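Local coordinates for protein N2152 (PDB 5U22) that probably hydrolyses glycosidic bonds in rare arabinosyl substrates, acting as a polyspecific family 39 glycoside hydrolase with a TIM barrel and a beta sandwich, at residues K179-S184 / P241-E246; N191-F196 / I210-L215; S126-K131 / Y140-W145; A43-I48 / T100-D105. All blocks are in the same frame, centred on the assembly; numbering follows the deposited sequence.

Contact 1 of 4, residues K179-S184 / P241-E246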
# COMPACT_ATOMS: atom_id res chain seq x y z
N LYS A 179 10.67 -13.31 -7.79
CA LYS A 179 9.68 -12.61 -8.59
C LYS A 179 10.31 -11.40 -9.28
O LYS A 179 11.23 -10.77 -8.76
CB LYS A 179 8.52 -12.14 -7.72
CG LYS A 179 7.85 -13.26 -6.96
CD LYS A 179 6.87 -13.99 -7.85
CE LYS A 179 6.05 -15.00 -7.07
NZ LYS A 179 6.88 -16.13 -6.60
N ILE A 180 9.79 -11.08 -10.46
CA ILE A 180 10.18 -9.88 -11.21
C ILE A 180 8.99 -8.92 -11.23
O ILE A 180 7.87 -9.31 -11.57
CB ILE A 180 10.64 -10.23 -12.63
CG1 ILE A 180 11.92 -11.08 -12.56
CG2 ILE A 180 10.92 -8.95 -13.41
CD1 ILE A 180 12.40 -11.59 -13.93
N ILE A 181 9.25 -7.66 -10.88
CA ILE A 181 8.21 -6.67 -10.60
C ILE A 181 8.35 -5.51 -11.57
O ILE A 181 9.45 -4.98 -11.75
CB ILE A 181 8.30 -6.15 -9.16
CG1 ILE A 181 8.12 -7.28 -8.15
CG2 ILE A 181 7.28 -5.03 -8.91
CD1 ILE A 181 8.52 -6.87 -6.73
N GLY A 182 7.24 -5.09 -12.16
CA GLY A 182 7.25 -3.87 -12.97
C GLY A 182 5.95 -3.71 -13.73
O GLY A 182 5.02 -4.49 -13.53
N PRO A 183 5.89 -2.73 -14.63
CA PRO A 183 6.96 -1.84 -15.07
C PRO A 183 7.12 -0.57 -14.24
O PRO A 183 7.96 0.25 -14.59
CB PRO A 183 6.54 -1.48 -16.49
CG PRO A 183 5.05 -1.43 -16.40
CD PRO A 183 4.64 -2.48 -15.38
N SER A 184 6.32 -0.41 -13.18
CA SER A 184 6.50 0.67 -12.19
C SER A 184 6.20 2.06 -12.76
O SER A 184 6.85 3.04 -12.39
CB SER A 184 7.91 0.63 -11.59
OG SER A 184 8.24 -0.70 -11.19
N PRO A 241 -0.66 -10.76 -9.67
CA PRO A 241 -0.77 -9.93 -8.46
C PRO A 241 -0.40 -8.50 -8.78
O PRO A 241 0.50 -8.25 -9.58
CB PRO A 241 0.24 -10.55 -7.49
CG PRO A 241 0.58 -11.90 -8.05
CD PRO A 241 0.35 -11.82 -9.53
N ILE A 242 -1.07 -7.56 -8.12
CA ILE A 242 -0.87 -6.13 -8.33
C ILE A 242 -0.15 -5.55 -7.13
O ILE A 242 -0.57 -5.76 -5.99
CB ILE A 242 -2.21 -5.41 -8.55
CG1 ILE A 242 -2.93 -5.96 -9.78
CG2 ILE A 242 -1.99 -3.90 -8.65
CD1 ILE A 242 -4.35 -5.43 -9.91
N THR A 243 0.90 -4.77 -7.39
CA THR A 243 1.54 -3.99 -6.34
C THR A 243 1.51 -2.51 -6.72
O THR A 243 2.08 -2.12 -7.75
CB THR A 243 2.96 -4.49 -6.05
OG1 THR A 243 3.52 -3.73 -4.98
CG2 THR A 243 3.90 -4.40 -7.25
N ILE A 244 0.82 -1.71 -5.92
CA ILE A 244 0.81 -0.26 -6.13
C ILE A 244 1.86 0.30 -5.19
O ILE A 244 1.54 0.70 -4.07
CB ILE A 244 -0.58 0.35 -5.87
CG1 ILE A 244 -1.63 -0.35 -6.74
CG2 ILE A 244 -0.58 1.86 -6.16
CD1 ILE A 244 -1.30 -0.35 -8.23
N ASN A 245 3.13 0.30 -5.62
CA ASN A 245 4.20 0.42 -4.64
C ASN A 245 4.64 1.85 -4.40
O ASN A 245 5.67 2.07 -3.75
CB ASN A 245 5.39 -0.50 -4.99
CG ASN A 245 5.96 -0.27 -6.37
OD1 ASN A 245 5.78 0.80 -6.97
ND2 ASN A 245 6.70 -1.25 -6.88
N GLU A 246 3.86 2.83 -4.87
CA GLU A 246 3.84 4.19 -4.34
C GLU A 246 2.42 4.70 -4.43
O GLU A 246 1.83 4.66 -5.52
CB GLU A 246 4.78 5.13 -5.10
CG GLU A 246 6.28 4.75 -5.00
CD GLU A 246 7.17 5.79 -5.65
OE1 GLU A 246 6.77 6.97 -5.63
OE2 GLU A 246 8.24 5.42 -6.18
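Inside the TIM barrel, Ile181 of strand 180-185 meets Thr243 and Asn245 of strand 242-247, across the interior rather than along a shared strand edge. The separation supports this: Ile181 CA and Thr243 CA lie 8.4 Å apart, no hydrogen bond joins the two segments, and strand 209-212 runs between them. Its Ala211 touches both Ile181 and Thr243, and its small side chain lets them meet over it. The contact is methyl on methyl, with Ile181 CG2 3.8 Å from Thr243 CG2 and the two side chains crossing at about a right angle. Thr243 turns its hydroxyl anti to the backbone N (chi1 -177°), which gives the methyl to Ile181 while OG1 shares a hydrogen bond with Ser275 OG on the next strand. Ile181 CG2 also lies 4.3 Å from Asn245 ND2, a van der Waals neighbour. That amide is held by polar groups elsewhere: ND2 donates to Glu143 OE2, and OD1 has a weak bond to His213 NE2. Such a division of labour implies that the apolar branches fill the barrel interior, whereas the polar ends, each with its own partner, form a network close to Glu246, whose OE1 hydrogen-bonds a BTB molecule, probably from the crystallisation liquor.

Contact 2 of 4, residues N191-F196 / I210-L215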
# COMPACT_ATOMS: atom_id res chain seq x y z
N ASN A 191 -3.40 2.84 -22.72
CA ASN A 191 -2.59 2.57 -23.91
C ASN A 191 -1.16 2.20 -23.52
O ASN A 191 -0.57 1.28 -24.10
CB ASN A 191 -2.57 3.79 -24.82
CG ASN A 191 -3.78 3.87 -25.75
OD1 ASN A 191 -4.68 3.05 -25.67
ND2 ASN A 191 -3.80 4.87 -26.61
N LYS A 192 -0.60 2.91 -22.55
CA LYS A 192 0.76 2.65 -22.08
C LYS A 192 0.88 1.25 -21.50
O LYS A 192 1.82 0.51 -21.81
CB LYS A 192 1.13 3.71 -21.04
CG LYS A 192 2.50 3.57 -20.43
CD LYS A 192 2.88 4.84 -19.66
CE LYS A 192 1.86 5.18 -18.58
NZ LYS A 192 2.17 6.46 -17.87
N MET A 193 -0.09 0.86 -20.67
CA MET A 193 -0.06 -0.48 -20.08
C MET A 193 -0.28 -1.56 -21.13
O MET A 193 0.42 -2.57 -21.15
CB MET A 193 -1.12 -0.60 -18.98
CG MET A 193 -1.20 -1.99 -18.36
SD MET A 193 0.33 -2.49 -17.53
CE MET A 193 0.18 -1.59 -15.98
N LYS A 194 -1.26 -1.36 -22.01
CA LYS A 194 -1.52 -2.34 -23.06
C LYS A 194 -0.28 -2.57 -23.92
O LYS A 194 0.09 -3.71 -24.20
CB LYS A 194 -2.70 -1.89 -23.90
CG LYS A 194 -3.10 -2.87 -25.02
CD LYS A 194 -4.34 -2.36 -25.78
CE LYS A 194 -4.75 -3.29 -26.92
NZ LYS A 194 -6.14 -2.96 -27.36
N ASN A 195 0.36 -1.47 -24.36
CA ASN A 195 1.58 -1.59 -25.16
C ASN A 195 2.63 -2.42 -24.41
O ASN A 195 3.28 -3.29 -24.99
CB ASN A 195 2.13 -0.21 -25.50
CG ASN A 195 1.56 0.35 -26.81
OD1 ASN A 195 1.42 -0.37 -27.80
ND2 ASN A 195 1.26 1.65 -26.83
N PHE A 196 2.77 -2.19 -23.11
CA PHE A 196 3.74 -2.95 -22.33
C PHE A 196 3.34 -4.41 -22.21
O PHE A 196 4.19 -5.31 -22.30
CB PHE A 196 3.92 -2.34 -20.94
CG PHE A 196 4.74 -3.20 -20.04
CD1 PHE A 196 6.11 -3.26 -20.21
CD2 PHE A 196 4.16 -3.96 -19.04
CE1 PHE A 196 6.90 -4.05 -19.39
CE2 PHE A 196 4.93 -4.76 -18.22
CZ PHE A 196 6.31 -4.81 -18.40
N ILE A 210 2.63 -7.15 -11.30
CA ILE A 210 2.46 -5.92 -12.06
C ILE A 210 2.51 -4.74 -11.10
O ILE A 210 1.96 -4.79 -10.00
CB ILE A 210 1.14 -5.96 -12.86
CG1 ILE A 210 1.11 -4.88 -13.95
CG2 ILE A 210 -0.07 -5.81 -11.93
CD1 ILE A 210 2.02 -5.22 -15.14
N ALA A 211 3.19 -3.67 -11.51
CA ALA A 211 3.43 -2.55 -10.61
C ALA A 211 3.18 -1.24 -11.33
O ALA A 211 3.62 -1.04 -12.47
CB ALA A 211 4.89 -2.55 -10.10
N TRP A 212 2.48 -0.33 -10.65
CA TRP A 212 2.45 1.07 -11.04
C TRP A 212 2.18 1.90 -9.80
O TRP A 212 1.94 1.36 -8.71
CB TRP A 212 1.42 1.35 -12.13
CG TRP A 212 -0.03 1.22 -11.78
CD1 TRP A 212 -0.86 2.20 -11.28
CD2 TRP A 212 -0.86 0.06 -11.95
NE1 TRP A 212 -2.14 1.71 -11.13
CE2 TRP A 212 -2.16 0.40 -11.53
CE3 TRP A 212 -0.61 -1.24 -12.42
CZ2 TRP A 212 -3.23 -0.52 -11.55
CZ3 TRP A 212 -1.67 -2.15 -12.46
CH2 TRP A 212 -2.96 -1.78 -12.03
N HIS A 213 2.20 3.22 -9.97
CA HIS A 213 2.05 4.16 -8.87
C HIS A 213 0.71 4.88 -8.97
O HIS A 213 0.19 5.09 -10.07
CB HIS A 213 3.20 5.16 -8.88
CG HIS A 213 4.53 4.51 -8.70
ND1 HIS A 213 5.72 5.17 -8.94
CD2 HIS A 213 4.86 3.26 -8.30
CE1 HIS A 213 6.72 4.34 -8.70
NE2 HIS A 213 6.23 3.18 -8.31
N GLU A 214 0.17 5.25 -7.82
CA GLU A 214 -1.08 6.01 -7.74
C GLU A 214 -0.81 7.24 -6.87
O GLU A 214 -1.14 7.28 -5.68
CB GLU A 214 -2.25 5.16 -7.21
CG GLU A 214 -2.68 4.01 -8.14
CD GLU A 214 -3.46 4.49 -9.37
OE1 GLU A 214 -3.50 5.71 -9.65
OE2 GLU A 214 -4.03 3.61 -10.06
N LEU A 215 -0.20 8.25 -7.50
CA LEU A 215 0.21 9.45 -6.80
C LEU A 215 -0.22 10.71 -7.55
O LEU A 215 0.24 11.80 -7.22
CB LEU A 215 1.74 9.43 -6.58
CG LEU A 215 2.61 8.98 -7.76
CD1 LEU A 215 2.66 10.03 -8.90
CD2 LEU A 215 4.02 8.68 -7.26
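Two bends in the side chain of Met193, at chi2 (62°) and chi3 (79°), fold its methyl back between Ile210 and Trp212. CG, anti to the backbone N, heads for the sheet before the chain curls. The contact belongs to a beta-alpha-beta unit of the TIM barrel, where helix 190-202 packs on the outside of strand 209-212; the axes of the short helix and strand segments approach to 11.9 Å, with helix and strand running roughly antiparallel. Met193 CE touches both strand residues, lying 3.7 Å from Trp212 CE3 on the benzo part of the indole. The same methyl is 4.0 Å from Ile210 CG1. Met193 and Ile210 reach toward each other tip to tip, which sets SD 4.0 Å from Ile210 CD1, whereas the methionine and the indole cross at about a right angle. One helical turn on, the edge of the Phe196 ring receives Ile210 CD1 at 4.3 Å from CE2, and Trp164 meets Phe196 edge-to-face. Tyr188 and Tyr228 bring their rings to the indole. A leucine in place of Trp212 would probably leave a gap beside Met193 CE, letting that methyl turn, and would cost Glu214 OE2 one of its nitrogen partners, another being His224 ND1. The indole is fixed at its far end by a nearly straight bond (163°) from Trp212 NE1 to Glu214 OE2, 2.9 Å long, with the oxygen in the ring plane but met from above its carboxylate plane.

Contact 3 of 4, residues S126-K131 / Y140-W145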
# COMPACT_ATOMS: atom_id res chain seq x y z
N SER A 126 26.43 -7.96 -9.00
CA SER A 126 27.00 -7.78 -7.67
C SER A 126 25.91 -7.76 -6.61
O SER A 126 26.08 -8.35 -5.54
CB SER A 126 27.83 -6.51 -7.62
OG SER A 126 28.28 -6.26 -6.30
N PHE A 127 24.78 -7.09 -6.88
CA PHE A 127 23.71 -7.07 -5.89
C PHE A 127 23.14 -8.47 -5.67
O PHE A 127 22.90 -8.88 -4.53
CB PHE A 127 22.58 -6.12 -6.30
CG PHE A 127 21.36 -6.32 -5.45
CD1 PHE A 127 21.33 -5.84 -4.15
CD2 PHE A 127 20.29 -7.09 -5.91
CE1 PHE A 127 20.23 -6.09 -3.33
CE2 PHE A 127 19.19 -7.34 -5.10
CZ PHE A 127 19.16 -6.84 -3.80
N ILE A 128 22.91 -9.21 -6.76
CA ILE A 128 22.30 -10.53 -6.64
C ILE A 128 23.22 -11.48 -5.88
O ILE A 128 22.76 -12.33 -5.10
CB ILE A 128 21.93 -11.08 -8.02
CG1 ILE A 128 20.79 -10.24 -8.60
CG2 ILE A 128 21.49 -12.53 -7.93
CD1 ILE A 128 19.55 -10.23 -7.73
N ASN A 129 24.52 -11.36 -6.10
CA ASN A 129 25.47 -12.14 -5.31
C ASN A 129 25.32 -11.85 -3.81
O ASN A 129 25.24 -12.77 -2.99
CB ASN A 129 26.90 -11.85 -5.77
CG ASN A 129 27.94 -12.49 -4.88
OD1 ASN A 129 28.16 -13.71 -4.95
ND2 ASN A 129 28.58 -11.69 -4.04
N ASP A 130 25.26 -10.56 -3.45
CA ASP A 130 25.10 -10.20 -2.04
C ASP A 130 23.75 -10.65 -1.51
O ASP A 130 23.64 -11.06 -0.35
CB ASP A 130 25.27 -8.70 -1.85
CG ASP A 130 26.68 -8.22 -2.14
OD1 ASP A 130 27.59 -9.07 -2.21
OD2 ASP A 130 26.87 -7.00 -2.30
N LYS A 131 22.71 -10.54 -2.34
CA LYS A 131 21.38 -11.02 -1.98
C LYS A 131 21.42 -12.50 -1.61
O LYS A 131 20.93 -12.90 -0.55
CB LYS A 131 20.42 -10.77 -3.13
CG LYS A 131 18.99 -11.28 -2.93
CD LYS A 131 18.11 -10.89 -4.11
CE LYS A 131 16.66 -11.40 -3.97
NZ LYS A 131 16.49 -12.84 -4.28
N TYR A 140 10.28 -9.44 -1.64
CA TYR A 140 9.05 -9.54 -2.42
C TYR A 140 9.33 -9.82 -3.88
O TYR A 140 8.55 -10.51 -4.55
CB TYR A 140 8.29 -8.22 -2.27
CG TYR A 140 6.88 -8.16 -2.80
CD1 TYR A 140 5.89 -9.03 -2.35
CD2 TYR A 140 6.51 -7.17 -3.71
CE1 TYR A 140 4.58 -8.92 -2.81
CE2 TYR A 140 5.22 -7.06 -4.17
CZ TYR A 140 4.26 -7.93 -3.73
OH TYR A 140 2.97 -7.79 -4.19
N GLY A 141 10.43 -9.27 -4.39
CA GLY A 141 10.81 -9.50 -5.78
C GLY A 141 11.87 -8.49 -6.18
O GLY A 141 12.20 -7.57 -5.43
N ASN A 142 12.41 -8.72 -7.37
CA ASN A 142 13.34 -7.79 -8.02
C ASN A 142 12.56 -6.86 -8.93
O ASN A 142 11.98 -7.30 -9.93
CB ASN A 142 14.39 -8.53 -8.84
CG ASN A 142 15.33 -9.38 -8.00
OD1 ASN A 142 15.62 -10.53 -8.34
ND2 ASN A 142 15.80 -8.82 -6.91
N GLU A 143 12.57 -5.57 -8.62
CA GLU A 143 11.87 -4.56 -9.42
C GLU A 143 12.87 -3.92 -10.37
O GLU A 143 13.86 -3.33 -9.92
CB GLU A 143 11.22 -3.53 -8.50
CG GLU A 143 10.36 -2.51 -9.21
CD GLU A 143 9.81 -1.45 -8.26
OE1 GLU A 143 10.28 -1.37 -7.10
OE2 GLU A 143 8.92 -0.69 -8.69
N ILE A 144 12.62 -4.04 -11.67
CA ILE A 144 13.65 -3.74 -12.67
C ILE A 144 13.92 -2.24 -12.77
O ILE A 144 15.07 -1.82 -12.92
CB ILE A 144 13.25 -4.36 -14.03
CG1 ILE A 144 13.48 -5.87 -14.00
CG2 ILE A 144 14.03 -3.70 -15.20
CD1 ILE A 144 13.13 -6.60 -15.31
N TRP A 145 12.88 -1.41 -12.67
CA TRP A 145 13.04 0.02 -12.90
C TRP A 145 12.06 0.78 -12.01
O TRP A 145 11.40 0.21 -11.14
CB TRP A 145 12.86 0.35 -14.38
CG TRP A 145 13.48 1.66 -14.79
CD1 TRP A 145 12.82 2.79 -15.19
CD2 TRP A 145 14.87 1.97 -14.82
NE1 TRP A 145 13.73 3.79 -15.48
CE2 TRP A 145 15.00 3.30 -15.27
CE3 TRP A 145 16.03 1.25 -14.53
CZ2 TRP A 145 16.23 3.93 -15.42
CZ3 TRP A 145 17.27 1.87 -14.69
CH2 TRP A 145 17.36 3.20 -15.13
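Lys131 NZ is gripped by two carboxylates, Asp175 and Glu178, through salt bridges, while the aliphatic part of the same side chain crosses the end of Asn142 obliquely. The lysine runs extended from a CG anti to the backbone N and turns only at its last torsion (chi4 -78°), carrying the ammonium past the amide to the acidic pair. Its charge is therefore probably well compensated although the residue is buried. The side chain of Asn142 leaves strand 139-143 toward the helix, and three side chains surround its amide end. Ile128 comes from one turn earlier, with CD1 4.3 Å from Asn142 CG. Phe127 offers a ring edge, the amide lying near the plane of the ring but turned against it by 83°. No hydrogen bond crosses the contact, so the amide is lodged among CH groups, and the strand backbone is held instead by its neighbours: the backbone of Asn142 hydrogen-bonds those of Lys179 and Ile181. On the helix side, Lys131 N donates to Phe127 O at 2.8 Å, which fixes the spacing of these two contributors. Axes of the short segments lie 12.3 Å apart and run almost antiparallel, at 165°. Together with the succession of strand 98-102, helix 117-134 and strand 139-143, that geometry is the signature of a beta-alpha-beta unit in a TIM barrel, its helix laid against the outside of the parallel strands.

Contact 4 of 4, residues A43-I48 / T100-D105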
# COMPACT_ATOMS: atom_id res chain seq x y z
N ALA A 43 5.54 1.12 2.92
CA ALA A 43 5.99 2.44 2.46
C ALA A 43 7.32 2.36 1.74
O ALA A 43 8.19 1.55 2.08
CB ALA A 43 6.11 3.42 3.63
N HIS A 44 7.48 3.22 0.74
CA HIS A 44 8.74 3.39 0.02
C HIS A 44 9.73 4.15 0.88
O HIS A 44 9.42 5.24 1.37
CB HIS A 44 8.49 4.13 -1.29
CG HIS A 44 9.68 4.21 -2.19
ND1 HIS A 44 10.51 3.13 -2.39
CD2 HIS A 44 10.17 5.22 -2.94
CE1 HIS A 44 11.47 3.47 -3.23
NE2 HIS A 44 11.28 4.73 -3.59
N TYR A 45 10.94 3.59 1.08
CA TYR A 45 11.93 4.15 2.02
C TYR A 45 11.31 4.41 3.39
O TYR A 45 11.75 5.30 4.13
CB TYR A 45 12.55 5.45 1.50
CG TYR A 45 13.62 5.31 0.44
CD1 TYR A 45 13.29 5.05 -0.89
CD2 TYR A 45 14.98 5.49 0.75
CE1 TYR A 45 14.26 4.97 -1.87
CE2 TYR A 45 15.97 5.39 -0.23
CZ TYR A 45 15.60 5.15 -1.54
OH TYR A 45 16.56 5.05 -2.52
N GLY A 46 10.26 3.65 3.74
CA GLY A 46 9.61 3.87 5.01
C GLY A 46 10.38 3.30 6.18
O GLY A 46 10.21 3.77 7.31
N LEU A 47 11.21 2.31 5.91
CA LEU A 47 12.08 1.69 6.90
C LEU A 47 13.49 1.70 6.34
O LEU A 47 13.70 1.26 5.21
CB LEU A 47 11.63 0.25 7.20
CG LEU A 47 12.50 -0.57 8.15
CD1 LEU A 47 12.59 0.10 9.51
CD2 LEU A 47 11.93 -1.99 8.28
N ILE A 48 14.44 2.23 7.11
CA ILE A 48 15.83 2.23 6.65
C ILE A 48 16.72 1.60 7.72
O ILE A 48 16.23 0.93 8.64
CB ILE A 48 16.30 3.65 6.28
CG1 ILE A 48 16.20 4.60 7.48
CG2 ILE A 48 15.46 4.18 5.10
CD1 ILE A 48 16.65 6.00 7.14
N THR A 100 10.32 -5.01 -1.20
CA THR A 100 10.58 -4.94 -2.63
C THR A 100 11.99 -4.40 -2.88
O THR A 100 12.40 -3.41 -2.27
CB THR A 100 9.56 -4.00 -3.28
OG1 THR A 100 8.23 -4.50 -3.06
CG2 THR A 100 9.81 -3.85 -4.78
N ILE A 101 12.72 -5.05 -3.79
CA ILE A 101 14.04 -4.58 -4.21
C ILE A 101 13.90 -3.64 -5.40
O ILE A 101 13.62 -4.07 -6.51
CB ILE A 101 14.95 -5.76 -4.58
CG1 ILE A 101 15.13 -6.68 -3.38
CG2 ILE A 101 16.28 -5.24 -5.11
CD1 ILE A 101 15.66 -8.06 -3.72
N GLU A 102 14.17 -2.35 -5.18
CA GLU A 102 14.10 -1.35 -6.26
C GLU A 102 15.47 -1.23 -6.91
O GLU A 102 16.34 -0.48 -6.45
CB GLU A 102 13.62 -0.01 -5.72
CG GLU A 102 13.32 1.04 -6.82
CD GLU A 102 13.20 2.46 -6.26
OE1 GLU A 102 13.65 2.69 -5.12
OE2 GLU A 102 12.67 3.34 -6.97
N LEU A 103 15.69 -1.98 -7.99
CA LEU A 103 17.01 -2.02 -8.61
C LEU A 103 17.41 -0.67 -9.19
O LEU A 103 18.61 -0.36 -9.25
CB LEU A 103 17.06 -3.09 -9.70
CG LEU A 103 16.92 -4.54 -9.25
CD1 LEU A 103 16.67 -5.47 -10.44
CD2 LEU A 103 18.17 -4.97 -8.51
N ALA A 104 16.44 0.15 -9.63
CA ALA A 104 16.77 1.42 -10.27
C ALA A 104 17.65 2.29 -9.38
O ALA A 104 18.51 3.02 -9.88
CB ALA A 104 15.50 2.18 -10.64
N ASP A 105 17.47 2.21 -8.07
CA ASP A 105 18.18 3.14 -7.20
C ASP A 105 19.65 2.76 -6.99
O ASP A 105 20.35 3.44 -6.24
CB ASP A 105 17.44 3.28 -5.87
CG ASP A 105 16.29 4.25 -5.97
OD1 ASP A 105 15.85 4.52 -7.11
OD2 ASP A 105 15.84 4.79 -4.93
O HOH W 1 13.31 5.88 -5.66
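This is a polar, partly water-mediated contact between a loop and a strand end: His44 and Tyr45, the central residues of a type II turn from Ala43 to Gly46, face Glu102, the last residue of strand 98-102, and Asp105 in the 3-10 turn that follows it. The direct bond runs from Tyr45 OH to Asp105 OD2, short at 2.5 Å. It uses the anti lone pair of the carboxylate oxygen, which sits at the edge of the phenol ring near its plane, the two flat groups being inclined by 46°. Tyr45 CG stands anti to the carbonyl carbon (chi1 -78°), bringing the edge of the phenol to one face of the imidazole, Tyr45 CD1 3.3 Å from the His44 plane and offset toward its rim. His44 turns its edge to the other acid: CE1 comes 3.0 Å from Glu102 OE1, the imidazole and carboxylate planes 74° apart. Water 1 ties three of the side chains together. It donates to Asp105 OD2 at 2.8 Å and to Glu102 OE2 at 2.9 Å, and pairs with His44 NE2 at 3.1 Å. The phenol also stacks with Trp280. A phenylalanine at Tyr45 would probably leave Asp105 OD2 without its phenolic donor, with water 1 as its remaining partner here. Tyr112 holds the other oxygen, OD1, of Asp105. With the side chain of His44 about 4 Å from a BTB molecule, probably from the crystallisation liquor, this buried cluster of acids, histidine and tyrosine around a water is consistent with the substrate pocket at the C-terminal mouth of a TIM-barrel glycoside hydrolase.

In the fold
From the N terminus, the chain leaves the sandwich strands and enters the barrel with segment 43-48; contact 4 closes the first loop when segment 100-105 arrives, enclosing strand 66-70 and helix 84-91. Contact 3 follows in series, shutting the short return from helix 117-134 to strand 139-143, next to strand 98-102 in the sheet. Contact 1 then opens at strand 180-185 and closes at strand 242-247; within that span lies contact 2, complete between helix 190-202 and strand 209-212. No two cross. Contacts 2 and 3 tie outer helices to the sheet, contact 1 bridges the interior, and contact 4 links the entry loop to the barrel's mouth.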